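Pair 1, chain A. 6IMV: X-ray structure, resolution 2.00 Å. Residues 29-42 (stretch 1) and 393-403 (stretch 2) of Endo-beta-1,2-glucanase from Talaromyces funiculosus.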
# COMPACT_ATOMS: atom_id res chain seq x y z
N ASN A 29 -2.99 -20.87 15.78
CA ASN A 29 -4.18 -20.02 15.83
C ASN A 29 -3.86 -18.63 15.28
O ASN A 29 -3.76 -17.67 16.03
CB ASN A 29 -4.76 -19.93 17.24
CG ASN A 29 -6.15 -19.32 17.28
OD1 ASN A 29 -6.65 -18.82 16.26
ND2 ASN A 29 -6.78 -19.37 18.44
N PRO A 30 -3.71 -18.48 13.95
CA PRO A 30 -3.37 -17.17 13.37
C PRO A 30 -4.37 -16.08 13.75
O PRO A 30 -3.99 -14.94 13.96
CB PRO A 30 -3.38 -17.43 11.86
CG PRO A 30 -3.13 -18.92 11.73
CD PRO A 30 -3.80 -19.54 12.94
N SER A 31 -5.66 -16.44 13.79
CA SER A 31 -6.74 -15.49 14.06
C SER A 31 -6.56 -14.83 15.43
O SER A 31 -6.80 -13.63 15.56
CB SER A 31 -8.08 -16.15 13.95
OG SER A 31 -8.37 -16.36 12.58
N LYS A 32 -6.18 -15.61 16.43
CA LYS A 32 -6.03 -15.08 17.76
C LYS A 32 -4.92 -14.02 17.76
O LYS A 32 -5.07 -12.94 18.35
CB LYS A 32 -5.72 -16.17 18.80
CG LYS A 32 -5.57 -15.61 20.20
CD LYS A 32 -5.33 -16.62 21.30
CE LYS A 32 -4.90 -15.91 22.56
NZ LYS A 32 -4.64 -16.88 23.65
N PHE A 33 -3.79 -14.35 17.13
CA PHE A 33 -2.66 -13.43 17.04
C PHE A 33 -3.07 -12.18 16.27
O PHE A 33 -2.81 -11.07 16.69
CB PHE A 33 -1.46 -14.12 16.40
CG PHE A 33 -0.20 -13.28 16.40
CD1 PHE A 33 0.59 -13.19 17.54
CD2 PHE A 33 0.18 -12.58 15.27
CE1 PHE A 33 1.74 -12.41 17.54
CE2 PHE A 33 1.33 -11.79 15.28
CZ PHE A 33 2.10 -11.70 16.41
N ILE A 34 -3.77 -12.37 15.14
CA ILE A 34 -4.17 -11.25 14.28
C ILE A 34 -5.10 -10.30 15.05
O ILE A 34 -5.06 -9.09 14.84
CB ILE A 34 -4.79 -11.79 12.98
CG1 ILE A 34 -3.70 -12.27 12.03
CG2 ILE A 34 -5.70 -10.76 12.33
CD1 ILE A 34 -4.19 -13.13 10.89
N ASN A 35 -5.94 -10.87 15.93
CA ASN A 35 -6.85 -10.09 16.76
C ASN A 35 -6.07 -9.12 17.65
O ASN A 35 -6.50 -7.98 17.88
CB ASN A 35 -7.73 -11.04 17.57
CG ASN A 35 -8.83 -10.35 18.34
OD1 ASN A 35 -9.68 -9.70 17.74
ND2 ASN A 35 -8.82 -10.52 19.65
N ASP A 36 -4.91 -9.57 18.16
CA ASP A 36 -4.04 -8.72 18.97
C ASP A 36 -3.39 -7.65 18.09
O ASP A 36 -3.33 -6.48 18.48
CB ASP A 36 -3.01 -9.55 19.73
CG ASP A 36 -3.63 -10.32 20.89
OD1 ASP A 36 -4.80 -10.04 21.21
OD2 ASP A 36 -2.95 -11.18 21.46
N VAL A 37 -2.93 -8.06 16.91
CA VAL A 37 -2.27 -7.18 15.95
C VAL A 37 -3.19 -6.00 15.61
O VAL A 37 -2.77 -4.84 15.69
CB VAL A 37 -1.84 -7.94 14.68
CG1 VAL A 37 -1.43 -6.97 13.57
CG2 VAL A 37 -0.74 -8.93 14.97
N LEU A 38 -4.44 -6.30 15.24
CA LEU A 38 -5.38 -5.29 14.78
C LEU A 38 -5.65 -4.26 15.88
O LEU A 38 -5.79 -3.07 15.59
CB LEU A 38 -6.67 -5.97 14.34
CG LEU A 38 -6.59 -6.72 13.02
CD1 LEU A 38 -7.80 -7.63 12.85
CD2 LEU A 38 -6.47 -5.75 11.85
N PHE A 39 -5.76 -4.73 17.13
CA PHE A 39 -6.05 -3.87 18.29
C PHE A 39 -4.99 -2.78 18.40
O PHE A 39 -5.31 -1.59 18.48
CB PHE A 39 -6.11 -4.69 19.59
CG PHE A 39 -6.42 -3.88 20.82
CD1 PHE A 39 -7.74 -3.60 21.16
CD2 PHE A 39 -5.41 -3.36 21.62
CE1 PHE A 39 -8.04 -2.84 22.28
CE2 PHE A 39 -5.71 -2.60 22.74
CZ PHE A 39 -7.02 -2.34 23.07
N TRP A 40 -3.71 -3.18 18.38
CA TRP A 40 -2.63 -2.21 18.57
C TRP A 40 -2.38 -1.39 17.30
O TRP A 40 -2.08 -0.19 17.40
CB TRP A 40 -1.38 -2.91 19.11
CG TRP A 40 -1.55 -3.17 20.57
CD1 TRP A 40 -1.89 -4.35 21.15
CD2 TRP A 40 -1.52 -2.19 21.62
NE1 TRP A 40 -2.04 -4.19 22.50
CE2 TRP A 40 -1.82 -2.87 22.82
CE3 TRP A 40 -1.25 -0.81 21.68
CZ2 TRP A 40 -1.84 -2.22 24.05
CZ3 TRP A 40 -1.29 -0.17 22.89
CH2 TRP A 40 -1.57 -0.87 24.07
N GLU A 41 -2.54 -2.01 16.12
CA GLU A 41 -2.44 -1.26 14.86
C GLU A 41 -3.46 -0.11 14.85
O GLU A 41 -3.16 0.99 14.38
CB GLU A 41 -2.66 -2.19 13.66
CG GLU A 41 -1.45 -3.05 13.29
CD GLU A 41 -0.11 -2.34 13.38
OE1 GLU A 41 0.08 -1.32 12.68
OE2 GLU A 41 0.72 -2.80 14.16
N GLY A 42 -4.67 -0.37 15.36
CA GLY A 42 -5.74 0.61 15.45
C GLY A 42 -5.38 1.85 16.25
O GLY A 42 -5.94 2.91 16.01
N ASP A 393 -1.17 -16.87 3.06
CA ASP A 393 -1.06 -17.68 4.26
C ASP A 393 -0.85 -16.75 5.46
O ASP A 393 0.25 -16.32 5.72
CB ASP A 393 0.06 -18.71 4.08
CG ASP A 393 0.20 -19.70 5.23
OD1 ASP A 393 -0.15 -19.33 6.38
OD2 ASP A 393 0.65 -20.84 4.95
N LYS A 394 -1.93 -16.46 6.18
CA LYS A 394 -1.89 -15.47 7.24
C LYS A 394 -1.05 -15.97 8.42
O LYS A 394 -0.44 -15.15 9.09
CB LYS A 394 -3.31 -14.99 7.57
CG LYS A 394 -4.28 -16.00 8.14
CD LYS A 394 -5.71 -15.51 8.06
CE LYS A 394 -6.63 -16.27 9.01
NZ LYS A 394 -8.04 -15.84 8.84
N GLY A 395 -0.96 -17.29 8.63
CA GLY A 395 -0.11 -17.85 9.67
C GLY A 395 1.36 -17.57 9.40
O GLY A 395 2.08 -17.04 10.26
N VAL A 396 1.80 -17.92 8.19
CA VAL A 396 3.18 -17.73 7.80
C VAL A 396 3.49 -16.22 7.80
O VAL A 396 4.49 -15.80 8.39
CB VAL A 396 3.49 -18.39 6.44
CG1 VAL A 396 4.86 -17.98 5.92
CG2 VAL A 396 3.40 -19.91 6.53
N GLY A 397 2.60 -15.42 7.19
CA GLY A 397 2.70 -13.97 7.20
C GLY A 397 2.94 -13.42 8.60
O GLY A 397 3.89 -12.66 8.84
N MET A 398 2.09 -13.84 9.53
CA MET A 398 2.13 -13.35 10.91
C MET A 398 3.33 -13.91 11.68
O MET A 398 3.82 -13.26 12.60
CB MET A 398 0.83 -13.69 11.65
CG MET A 398 -0.33 -12.81 11.23
SD MET A 398 0.01 -11.07 11.55
CE MET A 398 0.40 -10.53 9.88
N ALA A 399 3.82 -15.10 11.31
CA ALA A 399 5.04 -15.64 11.91
C ALA A 399 6.23 -14.71 11.58
O ALA A 399 7.03 -14.38 12.47
CB ALA A 399 5.30 -17.06 11.45
N TRP A 400 6.31 -14.29 10.32
CA TRP A 400 7.38 -13.39 9.88
C TRP A 400 7.23 -12.03 10.55
O TRP A 400 8.21 -11.45 11.02
CB TRP A 400 7.41 -13.29 8.36
CG TRP A 400 8.09 -14.46 7.73
CD1 TRP A 400 7.51 -15.57 7.19
CD2 TRP A 400 9.51 -14.65 7.59
NE1 TRP A 400 8.46 -16.43 6.73
CE2 TRP A 400 9.69 -15.90 6.96
CE3 TRP A 400 10.63 -13.90 7.95
CZ2 TRP A 400 10.96 -16.40 6.67
CZ3 TRP A 400 11.88 -14.40 7.67
CH2 TRP A 400 12.04 -15.63 7.03
N TRP A 401 5.99 -11.53 10.61
CA TRP A 401 5.64 -10.29 11.29
C TRP A 401 6.11 -10.34 12.75
O TRP A 401 6.79 -9.42 13.22
CB TRP A 401 4.13 -10.05 11.18
CG TRP A 401 3.68 -8.69 11.61
CD1 TRP A 401 3.44 -7.61 10.80
CD2 TRP A 401 3.36 -8.26 12.95
NE1 TRP A 401 2.99 -6.56 11.54
CE2 TRP A 401 2.94 -6.92 12.86
CE3 TRP A 401 3.40 -8.87 14.21
CZ2 TRP A 401 2.57 -6.19 13.99
CZ3 TRP A 401 3.02 -8.15 15.31
CH2 TRP A 401 2.62 -6.82 15.21
N ARG A 402 5.75 -11.41 13.46
CA ARG A 402 6.10 -11.61 14.86
C ARG A 402 7.62 -11.57 15.03
O ARG A 402 8.14 -10.87 15.91
CB ARG A 402 5.53 -12.94 15.37
CG ARG A 402 6.00 -13.30 16.78
CD ARG A 402 5.48 -14.65 17.27
NE ARG A 402 6.20 -15.10 18.45
CZ ARG A 402 7.47 -15.51 18.46
NH1 ARG A 402 8.12 -15.72 17.33
NH2 ARG A 402 8.09 -15.69 19.62
N ASN A 403 8.33 -12.32 14.18
CA ASN A 403 9.78 -12.45 14.24
C ASN A 403 10.45 -11.07 14.24
O ASN A 403 11.34 -10.79 15.04
CB ASN A 403 10.34 -13.34 13.12
CG ASN A 403 11.70 -13.91 13.46
OD1 ASN A 403 11.81 -14.75 14.33
ND2 ASN A 403 12.74 -13.45 12.78

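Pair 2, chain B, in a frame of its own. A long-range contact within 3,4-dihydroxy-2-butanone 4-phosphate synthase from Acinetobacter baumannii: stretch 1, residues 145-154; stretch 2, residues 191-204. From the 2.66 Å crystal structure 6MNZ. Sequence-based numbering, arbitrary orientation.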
# COMPACT_ATOMS: atom_id res chain seq x y z
N GLU B 145 18.02 -9.21 -2.55
CA GLU B 145 17.95 -9.90 -1.27
C GLU B 145 18.77 -11.18 -1.28
O GLU B 145 19.43 -11.51 -0.28
CB GLU B 145 16.49 -10.21 -0.92
CG GLU B 145 15.67 -8.98 -0.56
CD GLU B 145 15.33 -8.13 -1.77
OE1 GLU B 145 14.98 -8.70 -2.82
OE2 GLU B 145 15.28 -6.89 -1.62
N ALA B 146 18.87 -11.84 -2.44
CA ALA B 146 19.56 -13.12 -2.50
C ALA B 146 21.06 -12.94 -2.38
O ALA B 146 21.73 -13.71 -1.67
CB ALA B 146 19.21 -13.84 -3.81
N GLY B 147 21.61 -11.91 -3.01
CA GLY B 147 23.03 -11.63 -2.86
C GLY B 147 23.42 -11.34 -1.42
O GLY B 147 24.42 -11.88 -0.92
N CYS B 148 22.61 -10.56 -0.72
CA CYS B 148 22.90 -10.24 0.68
C CYS B 148 22.81 -11.49 1.55
O CYS B 148 23.73 -11.80 2.31
CB CYS B 148 21.95 -9.16 1.18
SG CYS B 148 22.23 -7.53 0.45
N ASP B 149 21.66 -12.17 1.52
CA ASP B 149 21.46 -13.31 2.40
C ASP B 149 22.49 -14.40 2.13
O ASP B 149 23.04 -14.98 3.08
CB ASP B 149 20.05 -13.87 2.22
CG ASP B 149 18.98 -12.93 2.74
OD1 ASP B 149 19.31 -12.07 3.59
OD2 ASP B 149 17.83 -13.03 2.28
N LEU B 150 22.90 -14.57 0.87
CA LEU B 150 23.94 -15.54 0.55
C LEU B 150 25.26 -15.14 1.20
O LEU B 150 25.91 -15.96 1.86
CB LEU B 150 24.09 -15.66 -0.96
CG LEU B 150 24.64 -16.99 -1.47
CD1 LEU B 150 23.66 -18.12 -1.18
CD2 LEU B 150 24.95 -16.91 -2.96
N ALA B 151 25.66 -13.88 1.04
CA ALA B 151 26.89 -13.41 1.67
C ALA B 151 26.80 -13.53 3.19
O ALA B 151 27.80 -13.83 3.85
CB ALA B 151 27.18 -11.97 1.26
N ARG B 152 25.62 -13.28 3.75
CA ARG B 152 25.44 -13.43 5.19
C ARG B 152 25.69 -14.86 5.63
O ARG B 152 26.39 -15.10 6.61
CB ARG B 152 24.03 -12.98 5.57
CG ARG B 152 23.65 -13.29 7.01
CD ARG B 152 22.25 -12.79 7.32
NE ARG B 152 22.20 -11.33 7.38
CZ ARG B 152 21.67 -10.55 6.43
NH1 ARG B 152 21.24 -11.07 5.29
NH2 ARG B 152 21.62 -9.24 6.62
N LEU B 153 25.24 -15.83 4.83
CA LEU B 153 25.38 -17.23 5.22
C LEU B 153 26.82 -17.70 5.18
O LEU B 153 27.18 -18.63 5.92
CB LEU B 153 24.52 -18.11 4.32
CG LEU B 153 23.01 -18.05 4.55
CD1 LEU B 153 22.27 -18.77 3.43
CD2 LEU B 153 22.64 -18.63 5.90
N ALA B 154 27.67 -17.06 4.38
CA ALA B 154 29.11 -17.23 4.48
C ALA B 154 29.72 -16.49 5.65
O ALA B 154 30.94 -16.29 5.68
CB ALA B 154 29.78 -16.78 3.18
N THR B 191 19.17 -21.51 -7.38
CA THR B 191 17.83 -20.94 -7.44
C THR B 191 17.56 -20.15 -6.16
O THR B 191 17.78 -20.65 -5.06
CB THR B 191 16.78 -22.04 -7.60
OG1 THR B 191 17.08 -22.82 -8.77
CG2 THR B 191 15.39 -21.43 -7.74
N ILE B 192 17.03 -18.93 -6.32
CA ILE B 192 16.67 -18.14 -5.14
C ILE B 192 15.60 -18.86 -4.33
O ILE B 192 15.67 -18.90 -3.09
CB ILE B 192 16.19 -16.74 -5.57
CG1 ILE B 192 17.34 -15.94 -6.18
CG2 ILE B 192 15.60 -15.99 -4.37
CD1 ILE B 192 16.90 -14.63 -6.81
N ALA B 193 14.68 -19.55 -5.00
CA ALA B 193 13.72 -20.39 -4.29
C ALA B 193 14.42 -21.49 -3.50
O ALA B 193 14.03 -21.79 -2.36
CB ALA B 193 12.72 -21.00 -5.27
N ASP B 194 15.47 -22.09 -4.07
CA ASP B 194 16.25 -23.07 -3.32
C ASP B 194 16.91 -22.44 -2.10
O ASP B 194 17.14 -23.12 -1.10
CB ASP B 194 17.31 -23.70 -4.22
CG ASP B 194 16.74 -24.77 -5.13
OD1 ASP B 194 15.53 -24.70 -5.45
OD2 ASP B 194 17.50 -25.66 -5.57
N LEU B 195 17.22 -21.14 -2.17
CA LEU B 195 17.73 -20.44 -0.99
C LEU B 195 16.62 -20.11 -0.01
O LEU B 195 16.84 -20.14 1.21
CB LEU B 195 18.46 -19.16 -1.42
CG LEU B 195 19.25 -18.45 -0.32
CD1 LEU B 195 20.37 -19.34 0.22
CD2 LEU B 195 19.80 -17.13 -0.83
N ILE B 196 15.44 -19.71 -0.51
CA ILE B 196 14.28 -19.56 0.36
C ILE B 196 14.11 -20.81 1.22
O ILE B 196 14.02 -20.73 2.45
CB ILE B 196 13.01 -19.29 -0.47
CG1 ILE B 196 13.07 -17.90 -1.09
CG2 ILE B 196 11.77 -19.41 0.41
CD1 ILE B 196 12.02 -17.63 -2.13
N HIS B 197 14.01 -21.97 0.57
CA HIS B 197 13.72 -23.20 1.29
C HIS B 197 14.84 -23.56 2.26
O HIS B 197 14.56 -24.00 3.38
CB HIS B 197 13.48 -24.33 0.30
CG HIS B 197 13.06 -25.62 0.94
ND1 HIS B 197 11.87 -25.75 1.64
CD2 HIS B 197 13.65 -26.83 0.97
CE1 HIS B 197 11.77 -26.98 2.10
NE2 HIS B 197 12.82 -27.67 1.68
N TYR B 198 16.08 -23.26 1.90
CA TYR B 198 17.19 -23.49 2.82
C TYR B 198 17.01 -22.68 4.10
O TYR B 198 17.08 -23.22 5.21
CB TYR B 198 18.52 -23.16 2.15
CG TYR B 198 19.72 -23.40 3.03
CD1 TYR B 198 20.40 -24.61 2.98
CD2 TYR B 198 20.21 -22.41 3.86
CE1 TYR B 198 21.46 -24.86 3.82
CE2 TYR B 198 21.28 -22.64 4.70
CZ TYR B 198 21.89 -23.88 4.69
OH TYR B 198 22.94 -24.13 5.54
N ARG B 199 16.79 -21.37 3.96
CA ARG B 199 16.62 -20.52 5.13
C ARG B 199 15.46 -21.00 5.99
O ARG B 199 15.52 -20.91 7.23
CB ARG B 199 16.39 -19.07 4.69
CG ARG B 199 17.60 -18.41 4.06
CD ARG B 199 17.50 -16.89 4.11
NE ARG B 199 17.39 -16.40 5.48
CZ ARG B 199 17.22 -15.12 5.81
NH1 ARG B 199 17.11 -14.20 4.87
NH2 ARG B 199 17.04 -14.79 7.08
N MET B 200 14.37 -21.43 5.36
CA MET B 200 13.22 -21.92 6.12
C MET B 200 13.53 -23.23 6.84
O MET B 200 12.88 -23.52 7.85
CB MET B 200 12.02 -22.10 5.20
CG MET B 200 11.51 -20.81 4.57
SD MET B 200 10.99 -19.58 5.78
CE MET B 200 9.67 -18.77 4.89
N THR B 201 14.53 -23.98 6.39
CA THR B 201 14.80 -25.29 6.97
C THR B 201 15.87 -25.24 8.05
O THR B 201 15.94 -26.14 8.89
CB THR B 201 15.24 -26.28 5.89
OG1 THR B 201 16.46 -25.82 5.28
CG2 THR B 201 14.16 -26.42 4.82
N ASN B 202 16.76 -24.24 8.01
CA ASN B 202 17.93 -24.20 8.88
C ASN B 202 17.94 -22.95 9.75
O ASN B 202 18.98 -22.62 10.34
CB ASN B 202 19.21 -24.28 8.05
CG ASN B 202 19.29 -25.56 7.24
OD1 ASN B 202 19.04 -25.55 6.03
ND2 ASN B 202 19.72 -26.64 7.88
N GLU B 203 16.82 -22.24 9.85
CA GLU B 203 16.71 -21.06 10.69
C GLU B 203 15.33 -21.03 11.34
O GLU B 203 14.32 -21.32 10.68
CB GLU B 203 16.93 -19.77 9.89
CG GLU B 203 18.23 -19.74 9.09
CD GLU B 203 18.33 -18.51 8.19
OE1 GLU B 203 17.41 -17.66 8.23
OE2 GLU B 203 19.29 -18.43 7.39
N GLN B 204 15.28 -20.61 12.60
CA GLN B 204 14.01 -20.29 13.25
C GLN B 204 13.61 -18.88 12.84
O GLN B 204 14.13 -17.88 13.34
CB GLN B 204 14.12 -20.42 14.76
CG GLN B 204 12.78 -20.45 15.47
CD GLN B 204 12.88 -20.13 16.95
OE1 GLN B 204 13.53 -19.15 17.33
NE2 GLN B 204 12.10 -20.83 17.76

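The sharpest difference between the two pairs lies at one matched pair of positions, Phe A33 and Asp B149, and at what each meets across the interface. In pair 1 the contact there is aromatic and apolar: the ring of Phe A33 approaches Trp A401, with CE2 of Phe A33 3.7 Å from CE3 of Trp A401, and it also touches Met A398 and Arg A402. In pair 2 the same backbone site carries a carboxylate, and Asp B149 OD2 forms a salt bridge with Arg B199 NH1 at 2.9 Å. Arg B199 superposes on Arg A402, so both proteins place an arginine within contact of this site, yet the two are used differently. Arg A402 offers its aliphatic base, its CB lying 3.8 Å from CZ of Phe A33, whereas Arg B199 presents the edge of its guanidinium to the acid. The side-chain centres of the two arginines lie 4.0 Å apart after superposition, although their CA atoms differ by 0.7 Å.

The scaffold beneath these contacts is shared. Fourteen central residues superpose with an RMSD of 0.6 Å. In each pair two helices run in broadly the same direction, crossing at 49° in pair 1 and 46° in pair 2, with axes 9.7 and 10.7 Å apart at closest approach. They come closest in backbone terms at equivalent points, Pro A30 with Gly A395 and Ala B146 with Ile B192, but the CA atoms are 5.0 Å apart in pair 1 and 6.4 Å in pair 2. The coordinates fit this difference. Gly A395 has no side chain, so CG of Pro A30 rests 3.8 Å from CA of Gly A395; an ideal CB there would sit a tight 3.4 Å from that CG. In pair 2 the side chain of Ile B192 occupies the gap, its CG1 3.7 Å from CB of Ala B146.

Farther along, Met A398 and Leu B195 fill the same role with different shapes. Met A398 packs its CG 3.5 Å from CG1 of Ile A34, and its SD lies at the edge of the Phe A33 ring, 5.2 Å from the ring centroid. Leu B195 places CD1 3.8 Å from CD1 of Leu B150, the match of Ile A34, and equally 3.8 Å from CD1 of Leu B153, the match of Val A37.

At the next turn, an aliphatic residue again meets an aromatic one in both pairs. CG2 of Val A37 sits over a face of Trp A401, 3.9 Å from CZ3 of Trp A401 and 4.1 Å from the centroid of the six-membered ring, a CH-pi contact. CD1 of Leu B153 approaches CE2 of Tyr B198 more loosely, at 4.2 Å and obliquely.

Neither pair has a hydrogen bond recorded between its stretches. Pair 1 buries 484 Å², much of it on Phe A33, Met A398 and Trp A401. Pair 2 buries 394 Å², most on Leu B195 and Leu B153, and it alone adds a salt bridge between the helices. Arg B199 makes a second salt bridge within its own stretch, its NE 3.0 Å from OE1 of Glu B203.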